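Endo-arabinase (Bacteroides thetaiotaomicron, PDB 5C0P) probably hydrolyses glycosidic bonds in arabinan, as expected of a glycoside hydrolase family 43 enzyme that holds a metal ion. Local coordinates at residues E15-P20 / K54-S59; S22-R27 / E284-T289; N146-F151 / I163-L168; P29-D34 / M263-L268. One frame throughout, in Å; residues are numbered along the deposited sequence. Where two conformers were deposited one is given.

Overall arrangement
The chain folds into a five-bladed beta-propeller, the fold of family 43. Interactions 1, 2 and 4 cluster together, with centres 14 to 15 Å apart, and each touches the other two. Interaction 1 lies within the first blade. Interactions 2 and 4 join that N-terminal part to strands 285-290 and 260-266 of the last blade, so they help close the ring. Leu58 and Ile288 pack around Phe265 and Ile31, tying the three contacts into one apolar cluster. Interaction 3 pairs two strands of the third blade, with its centre about 33 Å from that of interaction 1. In sequence it falls between the partners of both ring-closing contacts, which bring distant ends of the chain together.

Interaction 1 (E15-P20 / K54-S59)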
loop_
_atom_site.group_PDB
_atom_site.type_symbol
_atom_site.label_atom_id
_atom_site.label_comp_id
_atom_site.label_asym_id
_atom_site.label_seq_id
_atom_site.Cartn_x
_atom_site.Cartn_y
_atom_site.Cartn_z
ATOM N N GLU A 15 -5.385 29.816 -1.069
ATOM C CA GLU A 15 -5.024 28.627 -0.298
ATOM C C GLU A 15 -3.602 28.703 0.224
ATOM O O GLU A 15 -2.669 28.929 -0.544
ATOM C CB GLU A 15 -5.166 27.370 -1.157
ATOM C CG GLU A 15 -6.584 26.887 -1.342
ATOM C CD GLU A 15 -6.634 25.411 -1.637
ATOM O OE1 GLU A 15 -5.772 24.938 -2.400
ATOM O OE2 GLU A 15 -7.517 24.719 -1.093
ATOM N N SER A 16 -3.420 28.492 1.525
ATOM C CA SER A 16 -2.071 28.486 2.073
ATOM C C SER A 16 -1.652 27.078 2.495
ATOM O O SER A 16 -2.452 26.300 3.017
ATOM C CB SER A 16 -1.925 29.482 3.224
ATOM O OG SER A 16 -2.471 28.968 4.417
ATOM N N PHE A 17 -0.390 26.755 2.236
ATOM C CA PHE A 17 0.143 25.437 2.523
ATOM C C PHE A 17 1.282 25.638 3.504
ATOM O O PHE A 17 2.392 25.994 3.113
ATOM C CB PHE A 17 0.652 24.789 1.235
ATOM C CG PHE A 17 -0.427 24.535 0.211
ATOM C CD1 PHE A 17 -0.895 23.254 -0.010
ATOM C CD2 PHE A 17 -0.972 25.579 -0.528
ATOM C CE1 PHE A 17 -1.883 23.010 -0.953
ATOM C CE2 PHE A 17 -1.964 25.343 -1.462
ATOM C CZ PHE A 17 -2.420 24.060 -1.675
ATOM N N THR A 18 0.998 25.422 4.782
ATOM C CA THR A 18 1.912 25.845 5.845
ATOM C C THR A 18 2.581 24.705 6.607
ATOM O O THR A 18 3.393 24.951 7.501
ATOM C CB THR A 18 1.196 26.752 6.865
ATOM O OG1 THR A 18 0.151 26.015 7.510
ATOM C CG2 THR A 18 0.600 27.970 6.173
ATOM N N ILE A 19 2.239 23.470 6.261
ATOM C CA ILE A 19 2.769 22.302 6.958
ATOM C C ILE A 19 3.969 21.745 6.203
ATOM O O ILE A 19 3.813 21.190 5.113
ATOM C CB ILE A 19 1.705 21.205 7.087
ATOM C CG1 ILE A 19 0.481 21.738 7.835
ATOM C CG2 ILE A 19 2.271 19.993 7.814
ATOM C CD1 ILE A 19 -0.751 20.863 7.685
ATOM N N PRO A 20 5.172 21.884 6.780
ATOM C CA PRO A 20 6.348 21.379 6.060
ATOM C C PRO A 20 6.349 19.857 6.015
ATOM O O PRO A 20 5.965 19.217 7.002
ATOM C CB PRO A 20 7.526 21.874 6.916
ATOM C CG PRO A 20 6.952 22.916 7.839
ATOM C CD PRO A 20 5.531 22.535 8.052
ATOM N N LYS A 54 -3.066 17.960 1.428
ATOM C CA LYS A 54 -2.957 18.253 0.004
ATOM C C LYS A 54 -1.731 19.127 -0.227
ATOM O O LYS A 54 -1.354 19.901 0.650
ATOM C CB LYS A 54 -4.210 19.006 -0.443
ATOM C CG LYS A 54 -4.317 19.300 -1.931
ATOM C CD LYS A 54 -5.618 20.057 -2.237
ATOM C CE LYS A 54 -5.561 21.515 -1.803
ATOM N NZ LYS A 54 -6.840 22.240 -2.081
ATOM N N SER A 55 -1.108 18.998 -1.398
ATOM C CA SER A 55 0.117 19.745 -1.697
ATOM C C SER A 55 0.238 20.055 -3.183
ATOM O O SER A 55 -0.179 19.253 -4.018
ATOM C CB SER A 55 1.344 18.948 -1.263
ATOM O OG SER A 55 2.536 19.690 -1.482
ATOM N N LYS A 56 0.807 21.216 -3.512
ATOM C CA LYS A 56 1.109 21.543 -4.898
ATOM C C LYS A 56 2.409 20.900 -5.361
ATOM O O LYS A 56 2.605 20.727 -6.559
ATOM C CB LYS A 56 1.237 23.057 -5.101
ATOM C CG LYS A 56 -0.028 23.867 -4.882
ATOM C CD LYS A 56 0.311 25.355 -4.972
ATOM C CE LYS A 56 -0.907 26.260 -4.899
ATOM N NZ LYS A 56 -0.485 27.685 -5.074
ATOM N N ASP A 57 3.303 20.574 -4.423
ATOM C CA ASP A 57 4.685 20.276 -4.808
ATOM C C ASP A 57 5.406 19.218 -3.982
ATOM O O ASP A 57 6.595 18.967 -4.224
ATOM C CB ASP A 57 5.524 21.560 -4.814
ATOM C CG ASP A 57 5.612 22.230 -3.436
ATOM O OD1 ASP A 57 5.066 21.692 -2.448
ATOM O OD2 ASP A 57 6.249 23.304 -3.343
ATOM N N LEU A 58 4.689 18.632 -3.020
ATOM C CA LEU A 58 5.200 17.622 -2.074
ATOM C C LEU A 58 6.016 18.200 -0.918
ATOM O O LEU A 58 6.355 17.482 0.029
ATOM C CB LEU A 58 5.986 16.502 -2.782
ATOM C CG LEU A 58 5.233 15.769 -3.898
ATOM C CD1 LEU A 58 6.225 14.942 -4.715
ATOM C CD2 LEU A 58 4.163 14.888 -3.295
ATOM N N SER A 59 6.304 19.499 -0.978
ATOM C CA SER A 59 7.157 20.143 0.019
ATOM C C SER A 59 6.366 20.778 1.162
ATOM O O SER A 59 6.715 20.606 2.333
ATOM C CB SER A 59 8.059 21.189 -0.638
ATOM O OG SER A 59 8.894 21.805 0.329
#
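Phe17, in a loop, turns its ring edge to a backbone carbonyl: CD1 lies 3.4 Å from Lys54 O, near the ring plane. The ring also meets two lysine chains. The Lys56 and Phe17 side chains cross at about a right angle, with Lys56 CG over one ring face and CE 3.7 Å from Phe17 CE2. Lys54 CE lies 4.0 Å from Phe17 CZ. An alanine in place of Phe17 would probably leave the Lys56 chain without its flat support and free to turn. Farther out, Lys54 NZ forms a salt bridge with Glu15. It meets the syn lone pair of Glu15 OE2 at 2.8 Å, while its bond to Glu15 OE1 is weak. Glu64 is a second partner of this ammonium, whose charge probably offsets the repulsion between the two close carboxylates. Ser55 OG, also bonded to Thr60 O, caps an ST turn. The N-terminal segment reaches past strand 60-68 to strand 50-55, at the outer side of the first blade of a beta-propeller.

Interaction 2 (S22-R27 / E284-T289)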
loop_
_atom_site.group_PDB
_atom_site.type_symbol
_atom_site.label_atom_id
_atom_site.label_comp_id
_atom_site.label_asym_id
_atom_site.label_seq_id
_atom_site.Cartn_x
_atom_site.Cartn_y
_atom_site.Cartn_z
ATOM N N SER A 22 8.696 17.888 6.344
ATOM C CA SER A 22 9.574 17.369 7.393
ATOM C C SER A 22 8.853 17.225 8.742
ATOM O O SER A 22 9.313 16.495 9.624
ATOM C CB SER A 22 10.811 18.253 7.542
ATOM O OG SER A 22 10.448 19.577 7.889
ATOM N N SER A 23 7.718 17.905 8.893
ATOM C CA SER A 23 6.992 17.896 10.163
ATOM C C SER A 23 5.922 16.804 10.219
ATOM O O SER A 23 5.334 16.555 11.276
ATOM C CB SER A 23 6.345 19.259 10.417
ATOM O OG SER A 23 5.135 19.365 9.686
ATOM N N LEU A 24 5.664 16.159 9.085
ATOM C CA LEU A 24 4.635 15.129 9.033
ATOM C C LEU A 24 5.064 13.912 9.844
ATOM O O LEU A 24 6.213 13.484 9.776
ATOM C CB LEU A 24 4.351 14.714 7.588
ATOM C CG LEU A 24 3.780 15.818 6.695
ATOM C CD1 LEU A 24 3.569 15.304 5.278
ATOM C CD2 LEU A 24 2.477 16.342 7.275
ATOM N N ARG A 25 4.140 13.385 10.640
ATOM C CA ARG A 25 4.358 12.180 11.430
ATOM C C ARG A 25 3.237 11.199 11.118
ATOM O O ARG A 25 2.100 11.371 11.555
ATOM C CB ARG A 25 4.388 12.520 12.924
ATOM C CG ARG A 25 5.563 13.385 13.325
ATOM C CD ARG A 25 6.881 12.646 13.136
ATOM N NE ARG A 25 8.028 13.468 13.519
ATOM C CZ ARG A 25 8.643 14.324 12.706
ATOM N NH1 ARG A 25 9.680 15.024 13.150
ATOM N NH2 ARG A 25 8.232 14.490 11.451
ATOM N N LEU A 26 3.560 10.175 10.332
ATOM C CA LEU A 26 2.573 9.211 9.876
ATOM C C LEU A 26 3.300 8.007 9.297
ATOM O O LEU A 26 4.501 8.072 9.013
ATOM C CB LEU A 26 1.629 9.842 8.839
ATOM C CG LEU A 26 2.270 10.670 7.710
ATOM C CD1 LEU A 26 2.685 9.789 6.541
ATOM C CD2 LEU A 26 1.329 11.783 7.234
ATOM N N ARG A 27 2.571 6.911 9.165
ATOM C CA ARG A 27 3.090 5.674 8.602
ATOM C C ARG A 27 2.486 5.444 7.230
ATOM O O ARG A 27 1.444 6.012 6.893
ATOM C CB ARG A 27 2.708 4.494 9.498
ATOM C CG ARG A 27 3.323 4.526 10.884
ATOM C CD ARG A 27 2.875 3.317 11.713
ATOM N NE ARG A 27 3.315 2.055 11.118
ATOM C CZ ARG A 27 4.519 1.532 11.310
ATOM N NH1 ARG A 27 5.402 2.154 12.088
ATOM N NH2 ARG A 27 4.841 0.384 10.730
ATOM N N GLU A 284 8.106 8.076 12.995
ATOM C CA GLU A 284 7.852 7.754 11.587
ATOM C C GLU A 284 7.416 8.990 10.809
ATOM O O GLU A 284 6.504 9.709 11.223
ATOM C CB GLU A 284 6.754 6.694 11.448
ATOM C CG GLU A 284 6.969 5.424 12.273
ATOM C CD GLU A 284 6.180 5.438 13.568
ATOM O OE1 GLU A 284 6.271 6.428 14.316
ATOM O OE2 GLU A 284 5.451 4.464 13.826
ATOM N N HIS A 285 8.052 9.222 9.669
ATOM C CA HIS A 285 7.724 10.374 8.832
ATOM C C HIS A 285 7.924 9.997 7.369
ATOM O O HIS A 285 8.680 9.067 7.054
ATOM C CB HIS A 285 8.619 11.560 9.198
ATOM C CG HIS A 285 10.083 11.259 9.097
ATOM N ND1 HIS A 285 10.830 10.857 10.181
ATOM C CD2 HIS A 285 10.924 11.287 8.040
ATOM C CE1 HIS A 285 12.081 10.655 9.796
ATOM N NE2 HIS A 285 12.165 10.904 8.501
ATOM N N PRO A 286 7.237 10.701 6.460
ATOM C CA PRO A 286 7.351 10.334 5.045
ATOM C C PRO A 286 8.691 10.706 4.453
ATOM O O PRO A 286 9.216 11.794 4.699
ATOM C CB PRO A 286 6.236 11.146 4.371
ATOM C CG PRO A 286 5.934 12.270 5.321
ATOM C CD PRO A 286 6.207 11.726 6.699
ATOM N N VAL A 287 9.231 9.780 3.678
ATOM C CA VAL A 287 10.430 10.004 2.900
ATOM C C VAL A 287 9.973 9.914 1.450
ATOM O O VAL A 287 9.455 8.882 1.019
ATOM C CB VAL A 287 11.478 8.927 3.200
ATOM C CG1 VAL A 287 12.712 9.120 2.326
ATOM C CG2 VAL A 287 11.864 8.958 4.684
ATOM N N ILE A 288 10.095 11.017 0.724
ATOM C CA ILE A 288 9.618 11.079 -0.658
ATOM C C ILE A 288 10.789 11.591 -1.477
ATOM O O ILE A 288 11.199 12.741 -1.355
ATOM C CB ILE A 288 8.413 12.026 -0.797
ATOM C CG1 ILE A 288 7.293 11.637 0.184
ATOM C CG2 ILE A 288 7.904 12.022 -2.241
ATOM C CD1 ILE A 288 6.212 12.720 0.354
ATOM N N THR A 289 11.340 10.723 -2.319
ATOM C CA THR A 289 12.599 11.029 -2.976
ATOM C C THR A 289 12.656 10.373 -4.362
ATOM O O THR A 289 11.969 9.378 -4.612
ATOM C CB THR A 289 13.759 10.567 -2.056
ATOM O OG1 THR A 289 15.017 11.062 -2.528
ATOM C CG2 THR A 289 13.784 9.060 -1.956
#
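Leu24 and Leu26 pack against Pro286 where the loop 22-27 of the first propeller blade passes the edge strand 285-290 of the last. This is part of the closure of the five-bladed ring. The touching parts of the two segments run 108° apart, so they cross and do not pair as strands.

The apolar contacts centre on the proline ring. Leu24 CB lies 3.6 Å from Pro286 CD, and Leu26 CD1 comes to 4.0 Å from the same carbon. Both leucines cross the proline at about a right angle. Leu42 of strand 39-45 backs both leucines.

The backbone adds two modest links, both to Glu284 O. Leu26 N gives it a weak hydrogen bond, and Arg25 CA makes a CA-H...O contact with it.

The charged contact is a salt bridge. Arg27 NH1 meets Glu284 OE2 at 2.9 Å, in the guanidinium plane and on the anti lone pair of the oxygen. The carboxylate plane stands 71° from the guanidinium. Arg27 NH2 also bonds to Asn280, and its NE to a bound Tris molecule. The side chain of His261, a magnesium ligand, is about 6 Å from that of Arg27 at the nearest atoms.

Arg25 folds back on its own segment: its NH2 gives hydrogen bonds to Ser22 O at 2.9 Å and to Leu24 O at 2.8 Å.

Interaction 3 (N146-F151 / I163-L168)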
loop_
_atom_site.group_PDB
_atom_site.type_symbol
_atom_site.label_atom_id
_atom_site.label_comp_id
_atom_site.label_asym_id
_atom_site.label_seq_id
_atom_site.Cartn_x
_atom_site.Cartn_y
_atom_site.Cartn_z
ATOM N N ASN A 146 -6.798 -3.613 -16.906
ATOM C CA ASN A 146 -7.612 -4.419 -16.004
ATOM C C ASN A 146 -7.068 -4.418 -14.583
ATOM O O ASN A 146 -5.858 -4.452 -14.371
ATOM C CB ASN A 146 -7.738 -5.845 -16.535
ATOM C CG ASN A 146 -8.519 -5.912 -17.839
ATOM O OD1 ASN A 146 -9.569 -5.284 -17.980
ATOM N ND2 ASN A 146 -8.000 -6.654 -18.799
ATOM N N PRO A 147 -7.973 -4.345 -13.594
ATOM C CA PRO A 147 -7.569 -4.177 -12.195
ATOM C C PRO A 147 -7.239 -5.474 -11.460
ATOM O O PRO A 147 -7.953 -6.486 -11.593
ATOM C CB PRO A 147 -8.809 -3.537 -11.558
ATOM C CG PRO A 147 -9.967 -4.108 -12.351
ATOM C CD PRO A 147 -9.428 -4.180 -13.777
ATOM N N TRP A 148 -6.170 -5.410 -10.670
ATOM C CA TRP A 148 -5.744 -6.492 -9.802
ATOM C C TRP A 148 -5.676 -6.013 -8.374
ATOM O O TRP A 148 -5.206 -4.899 -8.108
ATOM C CB TRP A 148 -4.339 -6.949 -10.179
ATOM C CG TRP A 148 -4.231 -7.710 -11.470
ATOM C CD1 TRP A 148 -4.146 -7.192 -12.729
ATOM C CD2 TRP A 148 -4.176 -9.134 -11.610
ATOM N NE1 TRP A 148 -4.038 -8.210 -13.651
ATOM C CE2 TRP A 148 -4.057 -9.411 -12.988
ATOM C CE3 TRP A 148 -4.210 -10.199 -10.701
ATOM C CZ2 TRP A 148 -3.969 -10.722 -13.481
ATOM C CZ3 TRP A 148 -4.125 -11.495 -11.187
ATOM C CH2 TRP A 148 -4.001 -11.745 -12.567
ATOM N N LEU A 149 -6.118 -6.881 -7.467
ATOM C CA LEU A 149 -5.940 -6.705 -6.033
ATOM C C LEU A 149 -4.682 -7.457 -5.604
ATOM O O LEU A 149 -4.510 -8.624 -5.954
ATOM C CB LEU A 149 -7.151 -7.286 -5.299
ATOM C CG LEU A 149 -7.056 -7.306 -3.776
ATOM C CD1 LEU A 149 -7.181 -5.878 -3.243
ATOM C CD2 LEU A 149 -8.134 -8.204 -3.197
ATOM N N LEU A 150 -3.804 -6.787 -4.861
ATOM C CA LEU A 150 -2.664 -7.450 -4.222
ATOM C C LEU A 150 -2.906 -7.330 -2.729
ATOM O O LEU A 150 -3.363 -6.297 -2.265
ATOM C CB LEU A 150 -1.352 -6.745 -4.561
ATOM C CG LEU A 150 -1.075 -6.440 -6.026
ATOM C CD1 LEU A 150 0.227 -5.639 -6.150
ATOM C CD2 LEU A 150 -1.022 -7.716 -6.831
ATOM N N PHE A 151 -2.627 -8.379 -1.966
ATOM C CA PHE A 151 -2.820 -8.273 -0.526
ATOM C C PHE A 151 -1.921 -9.216 0.246
ATOM O O PHE A 151 -1.337 -10.148 -0.318
ATOM C CB PHE A 151 -4.296 -8.457 -0.123
ATOM C CG PHE A 151 -4.848 -9.837 -0.376
ATOM C CD1 PHE A 151 -4.764 -10.828 0.595
ATOM C CD2 PHE A 151 -5.477 -10.133 -1.582
ATOM C CE1 PHE A 151 -5.293 -12.090 0.361
ATOM C CE2 PHE A 151 -6.010 -11.394 -1.823
ATOM C CZ PHE A 151 -5.919 -12.373 -0.852
ATOM N N ILE A 163 1.889 -13.210 0.289
ATOM C CA ILE A 163 1.358 -12.163 -0.575
ATOM C C ILE A 163 0.587 -12.814 -1.726
ATOM O O ILE A 163 1.062 -13.787 -2.334
ATOM C CB ILE A 163 2.481 -11.231 -1.094
ATOM C CG1 ILE A 163 2.963 -10.350 0.057
ATOM C CG2 ILE A 163 1.980 -10.366 -2.250
ATOM C CD1 ILE A 163 4.162 -9.463 -0.268
ATOM N N TYR A 164 -0.611 -12.284 -1.990
ATOM C CA TYR A 164 -1.540 -12.825 -2.995
ATOM C C TYR A 164 -1.894 -11.805 -4.061
ATOM O O TYR A 164 -1.887 -10.606 -3.797
ATOM C CB TYR A 164 -2.858 -13.265 -2.353
ATOM C CG TYR A 164 -2.737 -14.518 -1.538
ATOM C CD1 TYR A 164 -2.314 -14.467 -0.220
ATOM C CD2 TYR A 164 -3.055 -15.756 -2.084
ATOM C CE1 TYR A 164 -2.183 -15.624 0.524
ATOM C CE2 TYR A 164 -2.923 -16.919 -1.346
ATOM C CZ TYR A 164 -2.497 -16.844 -0.039
ATOM O OH TYR A 164 -2.372 -18.001 0.703
ATOM N N ALA A 165 -2.230 -12.297 -5.251
ATOM C CA ALA A 165 -2.859 -11.470 -6.278
ATOM C C ALA A 165 -4.204 -12.069 -6.680
ATOM O O ALA A 165 -4.401 -13.288 -6.623
ATOM C CB ALA A 165 -1.963 -11.343 -7.494
ATOM N N GLN A 166 -5.124 -11.212 -7.118
ATOM C CA GLN A 166 -6.434 -11.677 -7.546
ATOM C C GLN A 166 -7.040 -10.631 -8.471
ATOM O O GLN A 166 -6.971 -9.446 -8.160
ATOM C CB GLN A 166 -7.331 -11.858 -6.317
ATOM C CG GLN A 166 -8.609 -12.637 -6.574
ATOM C CD GLN A 166 -9.363 -12.926 -5.302
ATOM O OE1 GLN A 166 -9.056 -12.377 -4.238
ATOM N NE2 GLN A 166 -10.370 -13.782 -5.402
ATOM N N ARG A 167 -7.643 -11.044 -9.585
ATOM C CA ARG A 167 -8.311 -10.053 -10.440
ATOM C C ARG A 167 -9.516 -9.444 -9.733
ATOM O O ARG A 167 -10.221 -10.123 -8.972
ATOM C CB ARG A 167 -8.752 -10.647 -11.781
ATOM C CG ARG A 167 -7.612 -10.881 -12.777
ATOM C CD ARG A 167 -8.182 -11.137 -14.176
ATOM N NE ARG A 167 -7.140 -11.353 -15.187
ATOM C CZ ARG A 167 -6.436 -10.372 -15.749
ATOM N NH1 ARG A 167 -6.664 -9.109 -15.388
ATOM N NH2 ARG A 167 -5.501 -10.649 -16.656
ATOM N N LEU A 168 -9.741 -8.159 -9.985
ATOM C CA LEU A 168 -10.950 -7.485 -9.540
ATOM C C LEU A 168 -11.908 -7.320 -10.714
ATOM O O LEU A 168 -11.483 -7.191 -11.869
ATOM C CB LEU A 168 -10.609 -6.105 -8.981
ATOM C CG LEU A 168 -9.901 -6.078 -7.632
ATOM C CD1 LEU A 168 -9.269 -4.715 -7.374
ATOM C CD2 LEU A 168 -10.897 -6.402 -6.542
HETATM O O HOH W 1 -5.160 -8.546 -18.494
HETATM O O HOH W 2 -8.792 -7.761 -13.906
#
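Trp148 and Arg167 form a non-hydrogen-bonded pair in two neighbouring antiparallel strands, 147-153 and 162-168. The backbone ladder has five hydrogen bonds. Leu149 and Gln166 bond in both directions, as do Phe151 and Tyr164. Leu168 N adds a nearly straight bond to Pro147 O, at 2.9 Å.

The aromatic contacts lie at both ends. Arg167 CG sits over the six-membered ring of Trp148, 3.6 Å from its centroid, in a CH-pi contact. Trp148 CZ2 in turn lies over the centre of the guanidinium, 3.4 Å from Arg167 CZ, with the two planes 43° apart. Asp142 binds both Trp148 NE1 and Arg167 NH1, which holds these two donors close together. At the other end, Tyr164 CB lies over the Phe151 ring, 3.8 Å from its centroid. The two aromatic planes are only 13° apart, but the rings are slid so far that they barely overlap.

Apolar contacts lie on both faces: Leu149 CB meets Leu168 CG at 3.8 Å on the face of Phe151, and Leu150 CD2 meets Ala165 CB at the same distance on the other.

A water accepts from Arg167 NH1 and lies 2.8 Å from Pro147 O, to which it may donate. A leucine in place of Trp148 would probably cost Asp142 one donor and leave the guanidinium without its aromatic cover.

Such twisted antiparallel pairs build up the sheet of a propeller blade, here the third of five.

Interaction 4 (P29-D34 / M263-L268); sequences PFILVD and MVFKDL
Phe30 and Met263 meet at the seam between the first and last blades of the five-bladed propeller, close to the magnesium site. Their strands, 30-34 and 263-266, run in nearly the same direction, 21° apart. At 7.4 Å between axes they pack through side chains.

Met263 is modelled as selenomethionine. Its CG takes the crowded position between the backbone N and the carbonyl carbon (chi1 51°), and the chain bends again beyond it. The methyl CE then lies over the centre of the Phe30 ring, 3.7 Å from the centroid. The selenium is farther off, 4.8 Å from that centroid, in an oblique Met-aromatic contact. The same methyl also comes to 3.4 Å from Ile31 O.

Phe265 serves two residues of the other strand. Ile31 CB sits over one ring face, offset toward the rim and 3.7 Å from Phe265 CE2. Val33 CG2 approaches Phe265 CD1 to 3.4 Å, and it also lies close to Lys266 O. Beyond the strand end, Val33 CG1 touches Leu268 CD2 at 3.9 Å.

Phe30 also meets Tyr86 edge-to-face, and its side chain is about 3 Å from that of the metal ligand Asp84 at the nearest atoms. Leu58 packs on both Ile31 and Phe265. Strand 39-45 flanks strand 30-34 in the first blade, and strand 272-278 flanks strand 260-266 in the last.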
loop_
_atom_site.group_PDB
_atom_site.type_symbol
_atom_site.label_atom_id
_atom_site.label_comp_id
_atom_site.label_asym_id
_atom_site.label_seq_id
_atom_site.Cartn_x
_atom_site.Cartn_y
_atom_site.Cartn_z
ATOM N N PRO A 29 2.941 6.113 3.912
ATOM C CA PRO A 29 2.431 7.220 3.087
ATOM C C PRO A 29 2.282 6.889 1.605
ATOM O O PRO A 29 3.251 6.585 0.898
ATOM C CB PRO A 29 3.493 8.305 3.275
ATOM C CG PRO A 29 4.759 7.538 3.482
ATOM C CD PRO A 29 4.358 6.312 4.277
ATOM N N PHE A 30 1.040 6.945 1.154
ATOM C CA PHE A 30 0.706 6.739 -0.247
ATOM C C PHE A 30 0.388 8.102 -0.850
ATOM O O PHE A 30 -0.465 8.824 -0.342
ATOM C CB PHE A 30 -0.515 5.823 -0.344
ATOM C CG PHE A 30 -0.890 5.446 -1.753
ATOM C CD1 PHE A 30 -1.558 6.351 -2.572
ATOM C CD2 PHE A 30 -0.591 4.190 -2.258
ATOM C CE1 PHE A 30 -1.912 6.018 -3.870
ATOM C CE2 PHE A 30 -0.949 3.842 -3.559
ATOM C CZ PHE A 30 -1.607 4.759 -4.366
ATOM N N ILE A 31 1.067 8.450 -1.940
ATOM C CA ILE A 31 0.843 9.739 -2.598
ATOM C C ILE A 31 -0.054 9.564 -3.819
ATOM O O ILE A 31 0.306 8.858 -4.773
ATOM C CB ILE A 31 2.168 10.353 -3.077
ATOM C CG1 ILE A 31 3.147 10.534 -1.911
ATOM C CG2 ILE A 31 1.899 11.681 -3.810
ATOM C CD1 ILE A 31 2.602 11.422 -0.788
ATOM N N LEU A 32 -1.227 10.190 -3.779
ATOM C CA LEU A 32 -2.100 10.259 -4.946
ATOM C C LEU A 32 -1.706 11.474 -5.780
ATOM O O LEU A 32 -1.778 12.606 -5.298
ATOM C CB LEU A 32 -3.559 10.383 -4.511
ATOM C CG LEU A 32 -4.568 10.716 -5.619
ATOM C CD1 LEU A 32 -4.680 9.587 -6.654
ATOM C CD2 LEU A 32 -5.918 11.007 -5.000
ATOM N N VAL A 33 -1.266 11.240 -7.016
ATOM C CA VAL A 33 -1.009 12.323 -7.968
ATOM C C VAL A 33 -2.266 12.511 -8.798
ATOM O O VAL A 33 -2.602 11.665 -9.631
ATOM C CB VAL A 33 0.171 11.987 -8.897
ATOM C CG1 VAL A 33 0.496 13.173 -9.809
ATOM C CG2 VAL A 33 1.385 11.600 -8.091
ATOM N N ASP A 34 -2.979 13.608 -8.561
ATOM C CA ASP A 34 -4.242 13.818 -9.251
ATOM C C ASP A 34 -4.093 14.878 -10.328
ATOM O O ASP A 34 -4.005 16.072 -10.028
ATOM C CB ASP A 34 -5.327 14.253 -8.274
ATOM C CG ASP A 34 -6.672 14.340 -8.930
ATOM O OD1 ASP A 34 -7.058 13.359 -9.610
ATOM O OD2 ASP A 34 -7.324 15.402 -8.804
HETATM N N MSE A 263 5.551 2.976 -1.973
HETATM C CA MSE A 263 4.955 2.924 -3.298
HETATM C C MSE A 263 5.750 3.880 -4.191
HETATM O O MSE A 263 6.537 4.708 -3.703
HETATM C CB MSE A 263 3.452 3.263 -3.259
HETATM C CG MSE A 263 3.118 4.563 -2.525
HETATM SE SE MSE A 263 3.341 6.186 -3.588
HETATM C CE MSE A 263 1.911 5.862 -4.868
ATOM N N VAL A 264 5.593 3.739 -5.499
ATOM C CA VAL A 264 6.248 4.639 -6.436
ATOM C C VAL A 264 5.214 5.335 -7.309
ATOM O O VAL A 264 4.113 4.817 -7.554
ATOM C CB VAL A 264 7.297 3.917 -7.316
ATOM C CG1 VAL A 264 8.433 3.357 -6.452
ATOM C CG2 VAL A 264 6.650 2.809 -8.118
ATOM N N PHE A 265 5.570 6.530 -7.758
ATOM C CA PHE A 265 4.694 7.325 -8.596
ATOM C C PHE A 265 5.515 8.283 -9.432
ATOM O O PHE A 265 6.665 8.585 -9.101
ATOM C CB PHE A 265 3.708 8.123 -7.735
ATOM C CG PHE A 265 4.362 9.162 -6.846
ATOM C CD1 PHE A 265 4.481 10.487 -7.258
ATOM C CD2 PHE A 265 4.835 8.813 -5.586
ATOM C CE1 PHE A 265 5.077 11.449 -6.436
ATOM C CE2 PHE A 265 5.439 9.760 -4.762
ATOM C CZ PHE A 265 5.552 11.079 -5.176
ATOM N N LYS A 266 4.919 8.790 -10.502
ATOM C CA LYS A 266 5.554 9.869 -11.242
ATOM C C LYS A 266 4.967 11.188 -10.799
ATOM O O LYS A 266 3.737 11.335 -10.716
ATOM C CB LYS A 266 5.396 9.679 -12.749
ATOM C CG LYS A 266 6.242 8.536 -13.267
ATOM C CD LYS A 266 6.102 8.370 -14.760
ATOM C CE LYS A 266 7.160 7.409 -15.282
ATOM N NZ LYS A 266 6.994 7.139 -16.735
ATOM N N ASP A 267 5.841 12.141 -10.490
ATOM C CA ASP A 267 5.379 13.475 -10.119
ATOM C C ASP A 267 4.830 14.213 -11.343
ATOM O O ASP A 267 4.792 13.650 -12.446
ATOM C CB ASP A 267 6.445 14.278 -9.347
ATOM C CG ASP A 267 7.613 14.746 -10.207
ATOM O OD1 ASP A 267 7.576 14.659 -11.451
ATOM O OD2 ASP A 267 8.589 15.250 -9.606
ATOM N N LEU A 268 4.398 15.459 -11.149
ATOM C CA LEU A 268 3.745 16.214 -12.221
ATOM C C LEU A 268 4.668 16.510 -13.405
ATOM O O LEU A 268 4.201 16.834 -14.497
ATOM C CB LEU A 268 3.139 17.511 -11.676
ATOM C CG LEU A 268 1.979 17.303 -10.705
ATOM C CD1 LEU A 268 1.605 18.629 -10.082
ATOM C CD2 LEU A 268 0.783 16.702 -11.428
#